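Local coordinates for protein nitrate reductase (Ulva prolifera, PDB 5YLY) that binds FAD in the cytochrome b5 reductase domain of an enzyme that probably catalyses NADH-dependent reduction of nitrate to nitrite, the first step of nitrate assimilation, at residues A[104-112]-A[121-129]; A[205-213]-A[227-238]. All coordinates share one frame; numbering follows the deposited sequence.

Contact 1. Residues A[104-112]-A[121-129]; sequences LVVKIYKAN and GKFSQILEA. With FAD (flavin-adenine dinucleotide), chain C.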
loop_
_atom_site.group_PDB
_atom_site.type_symbol
_atom_site.label_atom_id
_atom_site.label_comp_id
_atom_site.label_asym_id
_atom_site.label_seq_id
_atom_site.Cartn_x
_atom_site.Cartn_y
_atom_site.Cartn_z
ATOM N N LEU A 104 -4.168 5.479 -9.206
ATOM C CA LEU A 104 -3.240 5.750 -8.115
ATOM C C LEU A 104 -4.015 6.585 -7.127
ATOM O O LEU A 104 -4.624 7.575 -7.528
ATOM C CB LEU A 104 -2.028 6.608 -8.546
ATOM C CG LEU A 104 -1.134 6.110 -9.627
ATOM C CD1 LEU A 104 -0.030 7.150 -9.847
ATOM C CD2 LEU A 104 -0.535 4.702 -9.268
ATOM N N VAL A 105 -3.939 6.243 -5.842
ATOM C CA VAL A 105 -4.531 7.092 -4.802
ATOM C C VAL A 105 -3.330 7.740 -4.140
ATOM O O VAL A 105 -2.455 7.039 -3.630
ATOM C CB VAL A 105 -5.427 6.262 -3.848
ATOM C CG1 VAL A 105 -5.775 7.053 -2.589
ATOM C CG2 VAL A 105 -6.682 5.826 -4.581
ATOM N N VAL A 106 -3.239 9.085 -4.225
ATOM C CA VAL A 106 -2.065 9.810 -3.785
ATOM C C VAL A 106 -2.397 10.865 -2.737
ATOM O O VAL A 106 -3.262 11.714 -2.949
ATOM C CB VAL A 106 -1.265 10.417 -5.004
ATOM C CG1 VAL A 106 -0.005 11.163 -4.550
ATOM C CG2 VAL A 106 -0.908 9.342 -6.050
ATOM N N LYS A 107 -1.662 10.834 -1.629
ATOM C CA LYS A 107 -1.749 11.882 -0.604
ATOM C C LYS A 107 -0.922 13.081 -1.134
ATOM O O LYS A 107 0.276 12.937 -1.417
ATOM C CB LYS A 107 -1.151 11.363 0.723
ATOM C CG LYS A 107 -1.129 12.427 1.849
ATOM C CD LYS A 107 -2.501 12.762 2.381
ATOM C CE LYS A 107 -2.411 13.194 3.838
ATOM N NZ LYS A 107 -3.762 13.266 4.458
ATOM N N ILE A 108 -1.554 14.253 -1.280
ATOM C CA ILE A 108 -0.870 15.454 -1.784
ATOM C C ILE A 108 -0.279 16.228 -0.627
ATOM O O ILE A 108 -1.010 16.670 0.256
ATOM C CB ILE A 108 -1.801 16.333 -2.694
ATOM C CG1 ILE A 108 -2.622 15.491 -3.717
ATOM C CG2 ILE A 108 -1.002 17.446 -3.401
ATOM C CD1 ILE A 108 -1.846 14.573 -4.693
ATOM N N TYR A 109 1.056 16.352 -0.606
ATOM C CA TYR A 109 1.773 17.079 0.448
ATOM C C TYR A 109 1.962 18.475 -0.059
ATOM O O TYR A 109 2.895 18.767 -0.816
ATOM C CB TYR A 109 3.105 16.395 0.785
ATOM C CG TYR A 109 2.947 15.050 1.445
ATOM C CD1 TYR A 109 2.421 14.937 2.731
ATOM C CD2 TYR A 109 3.370 13.887 0.811
ATOM C CE1 TYR A 109 2.289 13.696 3.352
ATOM C CE2 TYR A 109 3.233 12.639 1.417
ATOM C CZ TYR A 109 2.705 12.550 2.693
ATOM O OH TYR A 109 2.569 11.318 3.286
ATOM N N LYS A 110 0.994 19.325 0.282
ATOM C CA LYS A 110 0.942 20.689 -0.191
ATOM C C LYS A 110 1.915 21.598 0.519
ATOM O O LYS A 110 2.270 21.367 1.676
ATOM C CB LYS A 110 -0.501 21.224 -0.132
ATOM C CG LYS A 110 -1.424 20.453 -1.068
ATOM C CD LYS A 110 -2.864 20.902 -0.983
ATOM C CE LYS A 110 -3.730 19.961 -1.774
ATOM N NZ LYS A 110 -5.160 20.321 -1.683
ATOM N N ALA A 111 2.375 22.621 -0.205
ATOM C CA ALA A 111 3.288 23.628 0.307
ATOM C C ALA A 111 2.526 24.590 1.223
ATOM O O ALA A 111 1.316 24.774 1.051
ATOM C CB ALA A 111 3.913 24.396 -0.850
ATOM N N ASN A 112 3.237 25.166 2.213
ATOM C CA ASN A 112 2.757 26.167 3.176
ATOM C C ASN A 112 1.551 25.684 4.014
ATOM O O ASN A 112 0.617 26.450 4.290
ATOM C CB ASN A 112 2.471 27.514 2.476
ATOM C CG ASN A 112 3.555 27.959 1.519
ATOM O OD1 ASN A 112 4.644 28.377 1.925
ATOM N ND2 ASN A 112 3.276 27.873 0.224
ATOM N N GLY A 121 5.601 18.216 -0.590
ATOM C CA GLY A 121 6.156 17.047 -1.259
ATOM C C GLY A 121 6.342 17.324 -2.732
ATOM O O GLY A 121 5.415 17.800 -3.394
ATOM N N LYS A 122 7.554 17.049 -3.254
ATOM C CA LYS A 122 7.897 17.340 -4.648
ATOM C C LYS A 122 7.001 16.641 -5.702
ATOM O O LYS A 122 6.365 17.325 -6.504
ATOM C CB LYS A 122 9.386 17.044 -4.898
ATOM C CG LYS A 122 9.914 17.571 -6.231
ATOM C CD LYS A 122 11.388 17.958 -6.170
ATOM C CE LYS A 122 12.353 16.797 -6.064
ATOM N NZ LYS A 122 13.758 17.271 -5.861
ATOM N N PHE A 123 6.984 15.303 -5.723
ATOM C CA PHE A 123 6.261 14.553 -6.732
ATOM C C PHE A 123 4.741 14.529 -6.537
ATOM O O PHE A 123 4.021 14.574 -7.548
ATOM C CB PHE A 123 6.823 13.143 -6.873
ATOM C CG PHE A 123 6.510 12.536 -8.219
ATOM C CD1 PHE A 123 7.041 13.086 -9.389
ATOM C CD2 PHE A 123 5.635 11.458 -8.327
ATOM C CE1 PHE A 123 6.721 12.548 -10.639
ATOM C CE2 PHE A 123 5.345 10.900 -9.573
ATOM C CZ PHE A 123 5.903 11.441 -10.719
ATOM N N SER A 124 4.236 14.482 -5.280
ATOM C CA SER A 124 2.772 14.525 -5.101
ATOM C C SER A 124 2.183 15.863 -5.634
ATOM O O SER A 124 1.105 15.848 -6.227
ATOM C CB SER A 124 2.354 14.240 -3.663
ATOM O OG SER A 124 2.929 15.173 -2.765
ATOM N N GLN A 125 2.924 16.998 -5.506
ATOM C CA GLN A 125 2.454 18.275 -6.068
ATOM C C GLN A 125 2.603 18.258 -7.602
ATOM O O GLN A 125 1.747 18.800 -8.301
ATOM C CB GLN A 125 3.171 19.486 -5.443
ATOM C CG GLN A 125 2.867 19.654 -3.978
ATOM C CD GLN A 125 3.678 20.770 -3.366
ATOM O OE1 GLN A 125 3.223 21.904 -3.279
ATOM N NE2 GLN A 125 4.886 20.472 -2.900
ATOM N N ILE A 126 3.657 17.588 -8.134
ATOM C CA ILE A 126 3.804 17.458 -9.589
ATOM C C ILE A 126 2.574 16.735 -10.140
ATOM O O ILE A 126 1.971 17.204 -11.106
ATOM C CB ILE A 126 5.135 16.760 -9.981
ATOM C CG1 ILE A 126 6.318 17.747 -9.799
ATOM C CG2 ILE A 126 5.082 16.226 -11.432
ATOM C CD1 ILE A 126 7.694 17.048 -9.721
ATOM N N LEU A 127 2.200 15.593 -9.514
ATOM C CA LEU A 127 1.027 14.821 -9.915
ATOM C C LEU A 127 -0.238 15.667 -9.807
ATOM O O LEU A 127 -0.980 15.771 -10.780
ATOM C CB LEU A 127 0.889 13.567 -9.051
ATOM C CG LEU A 127 1.977 12.489 -9.248
ATOM C CD1 LEU A 127 1.748 11.333 -8.253
ATOM C CD2 LEU A 127 1.960 11.958 -10.706
ATOM N N GLU A 128 -0.442 16.341 -8.665
ATOM C CA GLU A 128 -1.626 17.194 -8.462
ATOM C C GLU A 128 -1.728 18.312 -9.520
ATOM O O GLU A 128 -2.836 18.698 -9.896
ATOM C CB GLU A 128 -1.626 17.784 -7.028
ATOM C CG GLU A 128 -2.889 18.577 -6.659
ATOM C CD GLU A 128 -4.202 17.818 -6.648
ATOM O OE1 GLU A 128 -4.184 16.568 -6.671
ATOM O OE2 GLU A 128 -5.262 18.481 -6.577
ATOM N N ALA A 129 -0.577 18.802 -10.026
ATOM C CA ALA A 129 -0.586 19.870 -11.027
ATOM C C ALA A 129 -0.882 19.338 -12.438
ATOM O O ALA A 129 -1.140 20.138 -13.338
ATOM C CB ALA A 129 0.734 20.640 -11.002
HETATM P PA FAD C . 8.934 14.300 -0.880
HETATM O O1A FAD C . 9.383 15.512 -1.607
HETATM O O2A FAD C . 9.702 13.043 -1.218
HETATM O O5B FAD C . 8.973 14.627 0.709
HETATM C C5B FAD C . 9.499 13.651 1.635
HETATM C C4B FAD C . 8.565 13.485 2.809
HETATM O O4B FAD C . 8.317 14.755 3.453
HETATM C C3B FAD C . 7.175 12.959 2.487
HETATM O O3B FAD C . 7.174 11.551 2.259
HETATM C C2B FAD C . 6.388 13.368 3.735
HETATM O O2B FAD C . 6.489 12.406 4.778
HETATM C C1B FAD C . 7.075 14.687 4.142
HETATM N N9A FAD C . 6.298 15.892 3.849
HETATM C C8A FAD C . 6.568 16.830 2.886
HETATM N N7A FAD C . 5.683 17.797 2.817
HETATM C C5A FAD C . 4.760 17.468 3.798
HETATM C C6A FAD C . 3.542 18.060 4.196
HETATM N N6A FAD C . 2.935 19.035 3.515
HETATM N N1A FAD C . 2.880 17.501 5.235
HETATM C C2A FAD C . 3.382 16.395 5.800
HETATM N N3A FAD C . 4.490 15.720 5.474
HETATM C C4A FAD C . 5.137 16.309 4.458
HETATM N N1 FAD C . 2.229 7.356 -1.777
HETATM C C2 FAD C . 0.921 7.600 -2.103
HETATM O O2 FAD C . 0.424 8.719 -1.907
HETATM N N3 FAD C . 0.144 6.574 -2.666
HETATM C C4 FAD C . 0.578 5.278 -2.932
HETATM O O4 FAD C . -0.143 4.484 -3.503
HETATM C C4X FAD C . 1.966 5.020 -2.551
HETATM N N5 FAD C . 2.445 3.812 -2.730
HETATM C C5X FAD C . 3.758 3.560 -2.328
HETATM C C6 FAD C . 4.272 2.265 -2.484
HETATM C C7 FAD C . 5.579 1.962 -2.101
HETATM C C7M FAD C . 6.074 0.546 -2.260
HETATM C C8 FAD C . 6.403 2.977 -1.541
HETATM C C8M FAD C . 7.844 2.697 -1.159
HETATM C C9 FAD C . 5.884 4.260 -1.366
HETATM C C9A FAD C . 4.572 4.561 -1.760
HETATM N N10 FAD C . 4.022 5.875 -1.624
HETATM C C10 FAD C . 2.716 6.136 -1.986
HETATM C "C1'" FAD C . 4.852 7.028 -1.232
HETATM C "C2'" FAD C . 5.491 7.733 -2.429
HETATM O "O2'" FAD C . 6.554 6.947 -2.972
HETATM C "C3'" FAD C . 6.034 9.120 -2.079
HETATM O "O3'" FAD C . 7.008 9.011 -1.049
HETATM C "C4'" FAD C . 4.957 10.145 -1.716
HETATM O "O4'" FAD C . 4.114 10.351 -2.850
HETATM C "C5'" FAD C . 5.517 11.479 -1.264
HETATM O "O5'" FAD C . 6.512 11.912 -2.216
HETATM P P FAD C . 6.742 13.471 -2.541
HETATM O O1P FAD C . 7.702 13.596 -3.661
HETATM O O2P FAD C . 5.418 14.181 -2.685
HETATM O O3P FAD C . 7.399 13.976 -1.186
HETATM O O HOH W 1 -5.922 18.562 -3.862
#
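Ser124 holds Tyr109 and the flavin cofactor at once. Its OG accepts the nearly straight bond from Tyr109 N (3.1 Å, 172° at the hydrogen) and donates to the FAD phosphate oxygen O2P at 2.7 Å, so both the backbone amide and the hydroxyl proton are satisfied. The torsion that makes this possible sets OG between the backbone N and the carbonyl carbon (chi1 59°), facing the pyrophosphate and the 104-112 chain together. O2P takes a second bond from Ser124 N, while Phe123 N donates to O1P and Lys122 N to O1A of the other phosphate. Three successive amides at the start of helix 122-129 thus grip the pyrophosphate, an arrangement characteristic of the FAD-binding barrel of the ferredoxin reductase family, and the helix dipole is likely to favour the negative charge there. Gly121 N, at the N-cap, donates to Tyr109 O (2.8 Å). The extended Gln125 chain, CG anti to the carbonyl carbon (chi1 -65°), brings NE2 to Gly121 O at 2.8 Å, with that oxygen in its amide plane; NE2 also bonds to Glu119 O, and OE1 accepts a weak bond from Ala111 N. Along the strand, Val105 O accepts a hydrogen bond from FAD N3 (2.8 Å) and Lys107 N donates to FAD O2, which fixes the pyrimidine edge of the isoalloxazine. The Tyr109 ring lies between Lys107 CG toward the rim of one face and C2B of the FAD ribose over the centre of the other. Val106 CG2 meets Leu127 CD1 at 4.0 Å, and Ile108 lies across Glu128, whose OE1 bonds to Thr49 while OE2 reaches Lys110 NZ, itself bonded to His46 O, through a water.

Contact 2. Residues A[205-213]-A[227-238]; sequences DILLRPELE and YTVDRPTPGWKY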
loop_
_atom_site.group_PDB
_atom_site.type_symbol
_atom_site.label_atom_id
_atom_site.label_comp_id
_atom_site.label_asym_id
_atom_site.label_seq_id
_atom_site.Cartn_x
_atom_site.Cartn_y
_atom_site.Cartn_z
ATOM N N ASP A 205 -5.831 11.609 8.290
ATOM C CA ASP A 205 -4.778 11.057 7.441
ATOM C C ASP A 205 -5.011 9.600 6.995
ATOM O O ASP A 205 -4.237 9.099 6.178
ATOM C CB ASP A 205 -3.419 11.143 8.144
ATOM C CG ASP A 205 -2.885 12.545 8.287
ATOM O OD1 ASP A 205 -3.088 13.354 7.353
ATOM O OD2 ASP A 205 -2.251 12.832 9.328
ATOM N N ILE A 206 -6.011 8.906 7.565
ATOM C CA ILE A 206 -6.260 7.503 7.206
ATOM C C ILE A 206 -6.690 7.454 5.745
ATOM O O ILE A 206 -7.673 8.100 5.385
ATOM C CB ILE A 206 -7.332 6.845 8.131
ATOM C CG1 ILE A 206 -6.918 6.883 9.624
ATOM C CG2 ILE A 206 -7.626 5.407 7.702
ATOM C CD1 ILE A 206 -8.081 6.570 10.602
ATOM N N LEU A 207 -5.955 6.704 4.911
ATOM C CA LEU A 207 -6.319 6.542 3.513
ATOM C C LEU A 207 -7.310 5.385 3.362
ATOM O O LEU A 207 -7.209 4.386 4.070
ATOM C CB LEU A 207 -5.074 6.223 2.646
ATOM C CG LEU A 207 -4.054 7.345 2.444
ATOM C CD1 LEU A 207 -2.792 6.808 1.747
ATOM C CD2 LEU A 207 -4.638 8.489 1.620
ATOM N N LEU A 208 -8.232 5.511 2.394
ATOM C CA LEU A 208 -9.174 4.458 1.974
ATOM C C LEU A 208 -9.953 3.836 3.139
ATOM O O LEU A 208 -10.253 2.631 3.114
ATOM C CB LEU A 208 -8.391 3.369 1.180
ATOM C CG LEU A 208 -7.708 3.844 -0.117
ATOM C CD1 LEU A 208 -6.603 2.883 -0.538
ATOM C CD2 LEU A 208 -8.746 4.036 -1.240
ATOM N N ARG A 209 -10.299 4.655 4.136
ATOM C CA ARG A 209 -11.041 4.137 5.299
ATOM C C ARG A 209 -12.390 3.506 4.903
ATOM O O ARG A 209 -12.641 2.388 5.351
ATOM C CB ARG A 209 -11.226 5.189 6.388
ATOM C CG ARG A 209 -11.706 4.554 7.697
ATOM C CD ARG A 209 -11.716 5.613 8.763
ATOM N NE ARG A 209 -12.235 5.105 10.026
ATOM C CZ ARG A 209 -12.447 5.882 11.074
ATOM N NH1 ARG A 209 -12.194 7.183 11.005
ATOM N NH2 ARG A 209 -12.915 5.369 12.204
ATOM N N PRO A 210 -13.253 4.147 4.057
ATOM C CA PRO A 210 -14.526 3.491 3.677
ATOM C C PRO A 210 -14.284 2.131 3.015
ATOM O O PRO A 210 -14.978 1.163 3.321
ATOM C CB PRO A 210 -15.152 4.502 2.706
ATOM C CG PRO A 210 -14.634 5.838 3.200
ATOM C CD PRO A 210 -13.166 5.493 3.446
ATOM N N GLU A 211 -13.269 2.052 2.151
ATOM C CA GLU A 211 -12.909 0.824 1.424
ATOM C C GLU A 211 -12.431 -0.250 2.367
ATOM O O GLU A 211 -12.837 -1.403 2.222
ATOM C CB GLU A 211 -11.849 1.081 0.354
ATOM C CG GLU A 211 -12.377 1.891 -0.818
ATOM C CD GLU A 211 -12.498 3.395 -0.623
ATOM O OE1 GLU A 211 -12.102 3.927 0.440
ATOM O OE2 GLU A 211 -13.011 4.049 -1.554
ATOM N N LEU A 212 -11.581 0.122 3.341
ATOM C CA LEU A 212 -11.093 -0.828 4.342
ATOM C C LEU A 212 -12.246 -1.340 5.181
ATOM O O LEU A 212 -12.360 -2.555 5.394
ATOM C CB LEU A 212 -10.029 -0.192 5.239
ATOM C CG LEU A 212 -8.662 0.106 4.578
ATOM C CD1 LEU A 212 -7.783 0.928 5.535
ATOM C CD2 LEU A 212 -7.957 -1.193 4.154
ATOM N N GLU A 213 -13.105 -0.429 5.663
ATOM C CA GLU A 213 -14.269 -0.844 6.448
ATOM C C GLU A 213 -15.202 -1.778 5.651
ATOM O O GLU A 213 -15.694 -2.749 6.212
ATOM C CB GLU A 213 -15.012 0.358 7.032
ATOM C CG GLU A 213 -14.203 0.993 8.169
ATOM C CD GLU A 213 -13.834 0.030 9.288
ATOM O OE1 GLU A 213 -14.763 -0.433 9.987
ATOM O OE2 GLU A 213 -12.647 -0.361 9.387
ATOM N N TYR A 227 -6.838 0.344 13.934
ATOM C CA TYR A 227 -6.205 1.629 13.654
ATOM C C TYR A 227 -5.587 2.218 14.905
ATOM O O TYR A 227 -6.060 1.966 16.018
ATOM C CB TYR A 227 -7.255 2.636 13.149
ATOM C CG TYR A 227 -8.056 2.177 11.956
ATOM C CD1 TYR A 227 -7.607 2.411 10.658
ATOM C CD2 TYR A 227 -9.300 1.567 12.117
ATOM C CE1 TYR A 227 -8.358 2.019 9.552
ATOM C CE2 TYR A 227 -10.052 1.152 11.014
ATOM C CZ TYR A 227 -9.583 1.396 9.739
ATOM O OH TYR A 227 -10.313 0.982 8.659
ATOM N N THR A 228 -4.555 3.059 14.722
ATOM C CA THR A 228 -3.985 3.891 15.778
ATOM C C THR A 228 -3.705 5.257 15.192
ATOM O O THR A 228 -3.385 5.368 14.008
ATOM C CB THR A 228 -2.787 3.289 16.534
ATOM O OG1 THR A 228 -2.556 4.087 17.708
ATOM C CG2 THR A 228 -1.503 3.233 15.693
ATOM N N VAL A 229 -3.907 6.287 15.991
ATOM C CA VAL A 229 -3.602 7.669 15.622
ATOM C C VAL A 229 -2.781 8.280 16.762
ATOM O O VAL A 229 -2.927 7.837 17.902
ATOM C CB VAL A 229 -4.842 8.518 15.212
ATOM C CG1 VAL A 229 -5.514 7.970 13.948
ATOM C CG2 VAL A 229 -5.839 8.644 16.355
ATOM N N ASP A 230 -1.865 9.220 16.453
ATOM C CA ASP A 230 -1.006 9.859 17.457
ATOM C C ASP A 230 -1.876 10.675 18.393
ATOM O O ASP A 230 -1.923 10.409 19.599
ATOM C CB ASP A 230 0.047 10.771 16.792
ATOM C CG ASP A 230 1.083 10.087 15.912
ATOM O OD1 ASP A 230 1.086 8.842 15.851
ATOM O OD2 ASP A 230 1.922 10.798 15.327
ATOM N N ARG A 231 -2.612 11.631 17.809
ATOM C CA ARG A 231 -3.500 12.515 18.547
ATOM C C ARG A 231 -4.966 12.256 18.168
ATOM O O ARG A 231 -5.448 12.706 17.122
ATOM C CB ARG A 231 -3.089 14.005 18.454
ATOM C CG ARG A 231 -2.225 14.381 17.241
ATOM C CD ARG A 231 -2.969 15.265 16.267
ATOM N NE ARG A 231 -3.197 16.616 16.783
ATOM C CZ ARG A 231 -3.771 17.596 16.091
ATOM N NH1 ARG A 231 -4.180 17.388 14.844
ATOM N NH2 ARG A 231 -3.933 18.795 16.638
ATOM N N PRO A 232 -5.656 11.480 19.029
ATOM C CA PRO A 232 -7.069 11.149 18.776
ATOM C C PRO A 232 -8.097 12.197 19.226
ATOM O O PRO A 232 -7.813 13.026 20.100
ATOM C CB PRO A 232 -7.252 9.856 19.570
ATOM C CG PRO A 232 -6.310 9.990 20.722
ATOM C CD PRO A 232 -5.165 10.852 20.275
ATOM N N THR A 233 -9.319 12.108 18.649
ATOM C CA THR A 233 -10.484 12.939 18.974
ATOM C C THR A 233 -11.355 12.186 20.015
ATOM O O THR A 233 -11.153 10.978 20.168
ATOM C CB THR A 233 -11.245 13.332 17.696
ATOM O OG1 THR A 233 -11.461 12.175 16.886
ATOM C CG2 THR A 233 -10.529 14.413 16.899
ATOM N N PRO A 234 -12.300 12.837 20.758
ATOM C CA PRO A 234 -13.049 12.099 21.798
ATOM C C PRO A 234 -13.868 10.884 21.338
ATOM O O PRO A 234 -13.951 9.912 22.097
ATOM C CB PRO A 234 -13.942 13.174 22.431
ATOM C CG PRO A 234 -13.234 14.451 22.162
ATOM C CD PRO A 234 -12.650 14.272 20.787
ATOM N N GLY A 235 -14.437 10.927 20.131
ATOM C CA GLY A 235 -15.243 9.821 19.617
ATOM C C GLY A 235 -14.488 8.753 18.839
ATOM O O GLY A 235 -15.054 8.158 17.916
ATOM N N TRP A 236 -13.215 8.483 19.216
ATOM C CA TRP A 236 -12.327 7.505 18.554
ATOM C C TRP A 236 -12.419 6.126 19.232
ATOM O O TRP A 236 -12.144 5.989 20.425
ATOM C CB TRP A 236 -10.884 8.061 18.508
ATOM C CG TRP A 236 -9.831 7.146 17.935
ATOM C CD1 TRP A 236 -8.771 6.605 18.605
ATOM C CD2 TRP A 236 -9.672 6.766 16.559
ATOM N NE1 TRP A 236 -7.995 5.868 17.740
ATOM C CE2 TRP A 236 -8.517 5.960 16.478
ATOM C CE3 TRP A 236 -10.412 7.000 15.389
ATOM C CZ2 TRP A 236 -8.079 5.395 15.272
ATOM C CZ3 TRP A 236 -9.982 6.432 14.198
ATOM C CH2 TRP A 236 -8.823 5.651 14.148
ATOM N N LYS A 237 -12.828 5.107 18.462
ATOM C CA LYS A 237 -13.042 3.744 18.979
ATOM C C LYS A 237 -11.831 2.804 18.841
ATOM O O LYS A 237 -11.972 1.597 19.056
ATOM C CB LYS A 237 -14.301 3.104 18.340
ATOM C CG LYS A 237 -15.596 3.901 18.587
ATOM C CD LYS A 237 -16.819 3.028 18.866
ATOM C CE LYS A 237 -17.120 2.915 20.341
ATOM N NZ LYS A 237 -18.275 2.027 20.596
ATOM N N TYR A 238 -10.646 3.339 18.503
ATOM C CA TYR A 238 -9.467 2.488 18.331
ATOM C C TYR A 238 -8.298 2.937 19.210
ATOM O O TYR A 238 -8.515 3.624 20.209
ATOM C CB TYR A 238 -9.082 2.371 16.836
ATOM C CG TYR A 238 -10.189 1.898 15.919
ATOM C CD1 TYR A 238 -11.054 2.805 15.315
ATOM C CD2 TYR A 238 -10.307 0.556 15.570
ATOM C CE1 TYR A 238 -12.057 2.382 14.444
ATOM C CE2 TYR A 238 -11.307 0.120 14.694
ATOM C CZ TYR A 238 -12.176 1.038 14.135
ATOM O OH TYR A 238 -13.160 0.617 13.279
HETATM O O HOH W 2 -13.674 2.800 11.391
HETATM O O HOH W 3 -12.109 -2.234 11.733
#
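In the beta-alpha-beta unit formed by strand 193-200, helix 209-218 and strand 223-229, the first turn of the helix and the residues before it pack against the end of the second strand and the loop after it. Tyr227 is central. Its CG stands anti to the carbonyl carbon (chi1 -55°), and the ring reaches the helix, where OH donates to Glu213 OE2 at 2.8 Å. OE2, at the edge of the ring and in its plane, is met on its anti side, with the hydroxyl 17° out of the carboxylate plane; the carboxylate and ring planes are 53° apart. Leu212 CB also touches this hydroxyl, at 3.6 Å. Ile206 touches two rings with two branches: CG2 lies 3.9 Å from Tyr227 CE1, and CD1 meets Trp236 CH2 at 3.7 Å. The extended Arg209 chain carries its guanidinium to Trp236 and Tyr238, with NH2 3.7 Å from Trp236 CZ3 and the group steeply inclined to both rings; NH1 pairs with Glu203. NH2 also donates to a water that in turn donates to Tyr238 OH, while a second water donates to Glu213 OE2. Were Glu213 replaced by alanine, the Tyr227 hydroxyl would probably lose its acceptor, and the water at OE2 its carboxylate partner. Such packing of a crossover helix on a parallel sheet is typical of the Rossmann-like NAD-binding domain of this reductase family.

In the fold
Contact 1 closes before contact 2 opens along the chain, and their centres lie 22 Å apart. The first belongs to the FAD-binding domain, where strand 101-107 forms an outer edge of the six-stranded antiparallel sheet; the second belongs to the NAD-binding domain, with its parallel sheet, in which strand 223-229 lies next to 193-200. The two nevertheless touch across the domain boundary: Lys107 NZ of contact 1 makes a salt bridge to Asp205 OD1 of contact 2 at 3.0 Å. A residue whose backbone holds the flavin is therefore tied directly to the start of the crossover connection in the neighbouring domain, consistent with a flavin bound close to where the two domains meet.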